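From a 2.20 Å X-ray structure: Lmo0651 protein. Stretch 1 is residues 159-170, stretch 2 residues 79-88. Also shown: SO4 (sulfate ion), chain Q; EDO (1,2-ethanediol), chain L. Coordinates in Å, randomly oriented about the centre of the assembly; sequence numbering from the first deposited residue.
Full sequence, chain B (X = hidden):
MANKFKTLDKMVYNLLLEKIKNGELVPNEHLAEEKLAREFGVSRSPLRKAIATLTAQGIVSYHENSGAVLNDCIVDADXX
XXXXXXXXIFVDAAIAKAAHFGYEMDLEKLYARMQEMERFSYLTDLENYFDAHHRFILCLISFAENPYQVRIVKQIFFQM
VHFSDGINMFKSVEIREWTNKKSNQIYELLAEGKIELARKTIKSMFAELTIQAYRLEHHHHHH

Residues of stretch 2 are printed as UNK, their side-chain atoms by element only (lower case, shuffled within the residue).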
# COMPACT_ATOMS: atom_id res chain seq x y z
N GLN B 159 2.75 -9.42 5.07
CA GLN B 159 1.55 -10.24 5.02
C GLN B 159 1.85 -11.64 4.49
O GLN B 159 1.34 -12.63 5.02
CB GLN B 159 0.48 -9.54 4.17
CG GLN B 159 -0.11 -8.30 4.81
CD GLN B 159 -1.62 -8.39 5.00
OE1 GLN B 159 -2.19 -9.48 5.00
NE2 GLN B 159 -2.27 -7.24 5.17
N MET B 160 2.70 -11.74 3.47
CA MET B 160 3.05 -13.05 2.94
C MET B 160 3.77 -13.89 3.99
O MET B 160 3.37 -15.03 4.27
CB MET B 160 3.89 -12.92 1.68
CG MET B 160 3.06 -12.80 0.42
SD MET B 160 4.04 -12.85 -1.08
CE MET B 160 5.16 -11.52 -0.74
N VAL B 161 4.80 -13.32 4.61
CA VAL B 161 5.59 -14.03 5.61
C VAL B 161 4.69 -14.53 6.74
O VAL B 161 4.87 -15.65 7.24
CB VAL B 161 6.71 -13.11 6.15
CG1 VAL B 161 7.19 -13.58 7.51
CG2 VAL B 161 7.87 -13.05 5.16
N HIS B 162 3.72 -13.72 7.16
CA HIS B 162 2.97 -14.10 8.35
C HIS B 162 1.68 -14.87 8.06
O HIS B 162 1.17 -15.52 8.97
CB HIS B 162 2.64 -12.85 9.17
CG HIS B 162 3.82 -12.32 9.92
ND1 HIS B 162 4.30 -12.91 11.07
CD2 HIS B 162 4.64 -11.27 9.67
CE1 HIS B 162 5.35 -12.23 11.50
NE2 HIS B 162 5.58 -11.23 10.67
N PHE B 163 1.17 -14.86 6.82
CA PHE B 163 -0.12 -15.49 6.57
C PHE B 163 -0.14 -16.40 5.35
O PHE B 163 -1.23 -16.81 4.93
CB PHE B 163 -1.21 -14.42 6.41
CG PHE B 163 -1.36 -13.51 7.59
CD1 PHE B 163 -0.89 -12.21 7.55
CD2 PHE B 163 -1.98 -13.96 8.75
CE1 PHE B 163 -1.03 -11.37 8.64
CE2 PHE B 163 -2.12 -13.12 9.84
CZ PHE B 163 -1.65 -11.82 9.78
N SER B 164 1.02 -16.75 4.78
CA SER B 164 1.05 -17.70 3.68
C SER B 164 2.06 -18.79 4.00
O SER B 164 2.91 -18.64 4.88
CB SER B 164 1.42 -17.04 2.35
OG SER B 164 2.82 -16.85 2.25
N ASP B 165 1.95 -19.90 3.28
CA ASP B 165 2.94 -20.97 3.30
C ASP B 165 3.92 -20.86 2.15
O ASP B 165 4.60 -21.84 1.83
CB ASP B 165 2.26 -22.34 3.29
CG ASP B 165 1.42 -22.59 4.52
OD1 ASP B 165 0.21 -22.86 4.36
OD2 ASP B 165 1.96 -22.53 5.64
N GLY B 166 4.00 -19.69 1.50
CA GLY B 166 4.86 -19.53 0.34
C GLY B 166 6.32 -19.77 0.61
O GLY B 166 7.08 -20.06 -0.33
N ILE B 167 6.75 -19.68 1.87
CA ILE B 167 8.15 -19.95 2.20
C ILE B 167 8.47 -21.43 2.04
O ILE B 167 9.61 -21.79 1.74
CB ILE B 167 8.46 -19.45 3.62
CG1 ILE B 167 9.97 -19.51 3.90
CG2 ILE B 167 7.68 -20.26 4.66
CD1 ILE B 167 10.36 -18.94 5.25
N ASN B 168 7.47 -22.31 2.20
CA ASN B 168 7.70 -23.74 2.06
C ASN B 168 8.23 -24.09 0.68
O ASN B 168 8.94 -25.09 0.52
CB ASN B 168 6.40 -24.50 2.34
CG ASN B 168 5.96 -24.38 3.79
OD1 ASN B 168 6.66 -23.78 4.61
ND2 ASN B 168 4.80 -24.93 4.10
N MET B 169 7.89 -23.29 -0.34
CA MET B 169 8.43 -23.48 -1.68
C MET B 169 9.95 -23.52 -1.67
O MET B 169 10.57 -24.30 -2.40
CB MET B 169 7.91 -22.36 -2.57
CG MET B 169 8.47 -22.30 -3.97
SD MET B 169 7.91 -20.77 -4.77
CE MET B 169 7.95 -19.63 -3.40
N PHE B 170 10.57 -22.70 -0.83
CA PHE B 170 12.02 -22.63 -0.76
C PHE B 170 12.62 -23.70 0.16
O PHE B 170 13.83 -23.66 0.42
CB PHE B 170 12.46 -21.23 -0.32
CG PHE B 170 12.04 -20.16 -1.28
CD1 PHE B 170 12.52 -20.15 -2.58
CD2 PHE B 170 11.15 -19.17 -0.89
CE1 PHE B 170 12.14 -19.16 -3.47
CE2 PHE B 170 10.76 -18.18 -1.78
CZ PHE B 170 11.26 -18.18 -3.07
N UNK B 79 -4.58 -15.75 -3.51
CA UNK B 79 -4.22 -14.46 -2.93
C UNK B 79 -2.71 -14.25 -2.97
O UNK B 79 -2.25 -13.12 -3.19
c UNK B 79 -8.92 -14.16 1.17
c UNK B 79 -4.75 -14.37 -1.50
n UNK B 79 -8.30 -14.05 2.34
c UNK B 79 -6.26 -14.26 -1.43
n UNK B 79 -8.22 -14.29 0.05
c UNK B 79 -6.76 -14.31 -0.00
n UNK B 79 -10.25 -14.16 1.13
N UNK B 80 -1.94 -15.31 -2.76
CA UNK B 80 -0.49 -15.22 -2.91
C UNK B 80 -0.11 -14.74 -4.30
O UNK B 80 0.73 -13.85 -4.46
c UNK B 80 4.38 -16.48 -1.81
c UNK B 80 0.15 -16.58 -2.61
c UNK B 80 1.64 -16.54 -2.33
c UNK B 80 3.48 -16.25 -0.79
c UNK B 80 2.57 -16.78 -3.34
c UNK B 80 2.12 -16.28 -1.05
o UNK B 80 5.74 -16.46 -1.56
c UNK B 80 3.93 -16.75 -3.08
N UNK B 81 -0.76 -15.30 -5.32
CA UNK B 81 -0.47 -14.91 -6.70
C UNK B 81 -0.92 -13.47 -6.96
O UNK B 81 -0.27 -12.75 -7.72
c UNK B 81 -1.12 -15.92 -7.67
c UNK B 81 -1.00 -15.45 -9.11
c UNK B 81 -0.46 -17.27 -7.52
N UNK B 82 -2.02 -13.03 -6.35
CA UNK B 82 -2.44 -11.64 -6.50
C UNK B 82 -1.41 -10.68 -5.91
O UNK B 82 -1.05 -9.66 -6.53
c UNK B 82 -4.96 -12.06 -6.60
c UNK B 82 -6.30 -11.90 -5.90
n UNK B 82 -7.38 -11.97 -6.67
c UNK B 82 -3.81 -11.43 -5.84
o UNK B 82 -6.36 -11.73 -4.69
N UNK B 83 -0.93 -10.99 -4.71
CA UNK B 83 0.15 -10.22 -4.10
C UNK B 83 1.39 -10.21 -5.00
O UNK B 83 2.04 -9.17 -5.17
c UNK B 83 -0.70 -10.77 -1.75
c UNK B 83 -1.22 -9.35 -1.56
c UNK B 83 -0.34 -11.40 -0.41
c UNK B 83 0.49 -10.78 -2.72
N UNK B 84 1.71 -11.36 -5.60
CA UNK B 84 2.89 -11.43 -6.45
C UNK B 84 2.70 -10.63 -7.74
O UNK B 84 3.66 -10.04 -8.24
c UNK B 84 4.33 -13.45 -5.91
c UNK B 84 3.64 -15.92 -6.92
s UNK B 84 5.09 -14.92 -6.61
c UNK B 84 3.22 -12.89 -6.77
N UNK B 85 1.48 -10.58 -8.26
CA UNK B 85 1.21 -9.73 -9.42
C UNK B 85 1.43 -8.26 -9.07
O UNK B 85 2.00 -7.50 -9.87
o UNK B 85 -2.15 -12.61 -11.56
o UNK B 85 -2.76 -10.83 -10.42
c UNK B 85 -0.43 -11.36 -10.50
c UNK B 85 -0.20 -9.96 -9.94
c UNK B 85 -1.88 -11.61 -10.85
N UNK B 86 0.98 -7.84 -7.89
CA UNK B 86 1.26 -6.48 -7.45
C UNK B 86 2.76 -6.23 -7.39
O UNK B 86 3.27 -5.23 -7.92
c UNK B 86 0.94 -4.81 -5.60
c UNK B 86 0.60 -6.21 -6.10
o UNK B 86 -0.83 -6.35 -6.23
N UNK B 87 3.49 -7.15 -6.75
CA UNK B 87 4.94 -7.03 -6.65
C UNK B 87 5.57 -6.90 -8.03
O UNK B 87 6.45 -6.06 -8.25
c UNK B 87 5.05 -8.19 -4.42
c UNK B 87 5.52 -8.22 -5.87
c UNK B 87 7.04 -8.23 -5.95
c UNK B 87 5.34 -9.45 -3.66
N UNK B 88 5.10 -7.70 -8.99
CA UNK B 88 5.75 -7.77 -10.29
C UNK B 88 5.46 -6.54 -11.14
O UNK B 88 6.34 -6.07 -11.86
c UNK B 88 5.43 -10.40 -13.16
c UNK B 88 5.91 -9.16 -12.42
o UNK B 88 4.61 -11.16 -12.60
c UNK B 88 5.32 -9.04 -11.03
o UNK B 88 5.88 -10.62 -14.31
S SO4 Q . -10.93 -13.26 -2.54
O1 SO4 Q . -11.37 -13.86 -3.79
O2 SO4 Q . -11.80 -12.15 -2.19
O3 SO4 Q . -10.96 -14.27 -1.48
O4 SO4 Q . -9.56 -12.76 -2.70
C1 EDO L . 8.27 -13.50 -4.10
O1 EDO L . 8.68 -14.84 -4.41
C2 EDO L . 7.16 -13.56 -3.05
O2 EDO L . 7.65 -14.25 -1.89

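Position 79 carries seven side-chain atoms: three carbons in a row, a nitrogen, then a carbon bearing two more nitrogens. That planar terminus is a guanidinium, so the residue is Arg79. Its side chain is out of reach of stretch 1 and turns to the sulfate, with hydrogen bonds from NH2 to SO4 O3 (2.7 Å) and from NE to the same O3 (3.1 Å).

Position 80 has one carbon leading to a six-carbon ring that bears a single oxygen. Its CA lies 7.2 Å from Met160 CA, the nearest CA pair across the two stretches, and its ring meets Met160, Ser164 and Gly166. A hydroxylated six-membered ring identifies Tyr80. EDO O2 donates a hydrogen bond to Tyr80 OH at 2.9 Å.

Position 81 shows three carbons, the first carrying the other two, and its CB points away from stretch 1. This is Val81.

At position 82 there are three carbons, the third holding one oxygen and one nitrogen. The terminal amide makes it Gln82, which is out of reach of stretch 1.

Position 83 has four carbons forked at the second, one of them 3.8 Å from Met160 CG. The fork one atom beyond CB distinguishes leucine from isoleucine: Leu83, whose CD1 makes that contact.

Position 84 is an unbranched run of two carbons, a sulfur and a carbon; its CA-to-CB bond points sideways. The thioether means Met84, whose CG is 4.9 Å from Met160 SD, too far for a close contact.

Position 85 ends in a third carbon with two oxygens, a carboxylate on a two-carbon stem, hence Glu85. Its side chain is out of reach of stretch 1.

Position 86 has a single carbon carrying one oxygen and one carbon, which gives Thr86. Its OG1 makes a weak hydrogen bond to Gln82 O (3.3 Å), one turn back along the helix.

Position 87 has four carbons forked at the first, one arm two carbons long, and the tip of that arm is 3.6 Å from Met160 CE. Branching at CB identifies Ile87, and the tip is CD1.

Position 88 repeats the three-carbon carboxylate pattern and is Glu88, again out of reach.

The contact buries 334 Å² in total and contains no hydrogen bond between the stretches. Helices 159-163 and 79-88 run nearly antiparallel (162°), and their axes approach to 11.4 Å, so side chains must fill the gap. Met160 does much of this: its SD sits over one face of the Tyr80 ring, 3.9 Å from the centroid and 30° off the normal, while the rest of its chain reaches Leu83 and Ile87, successive turns of the other helix. Ser164 OG lies at the ring edge, 3.2 Å from Tyr80 CE1, and is held by its bonds to Met160 O (2.8 Å) and from Gly166 N (3.2 Å). Gly166 CA comes within 3.7 Å of Tyr80 OH; an ideal CB there would stand 2.3 Å from Tyr80 CZ, a clash that the absent side chain avoids.

Stretch 2, residues 79-88: RYVQLMETIE
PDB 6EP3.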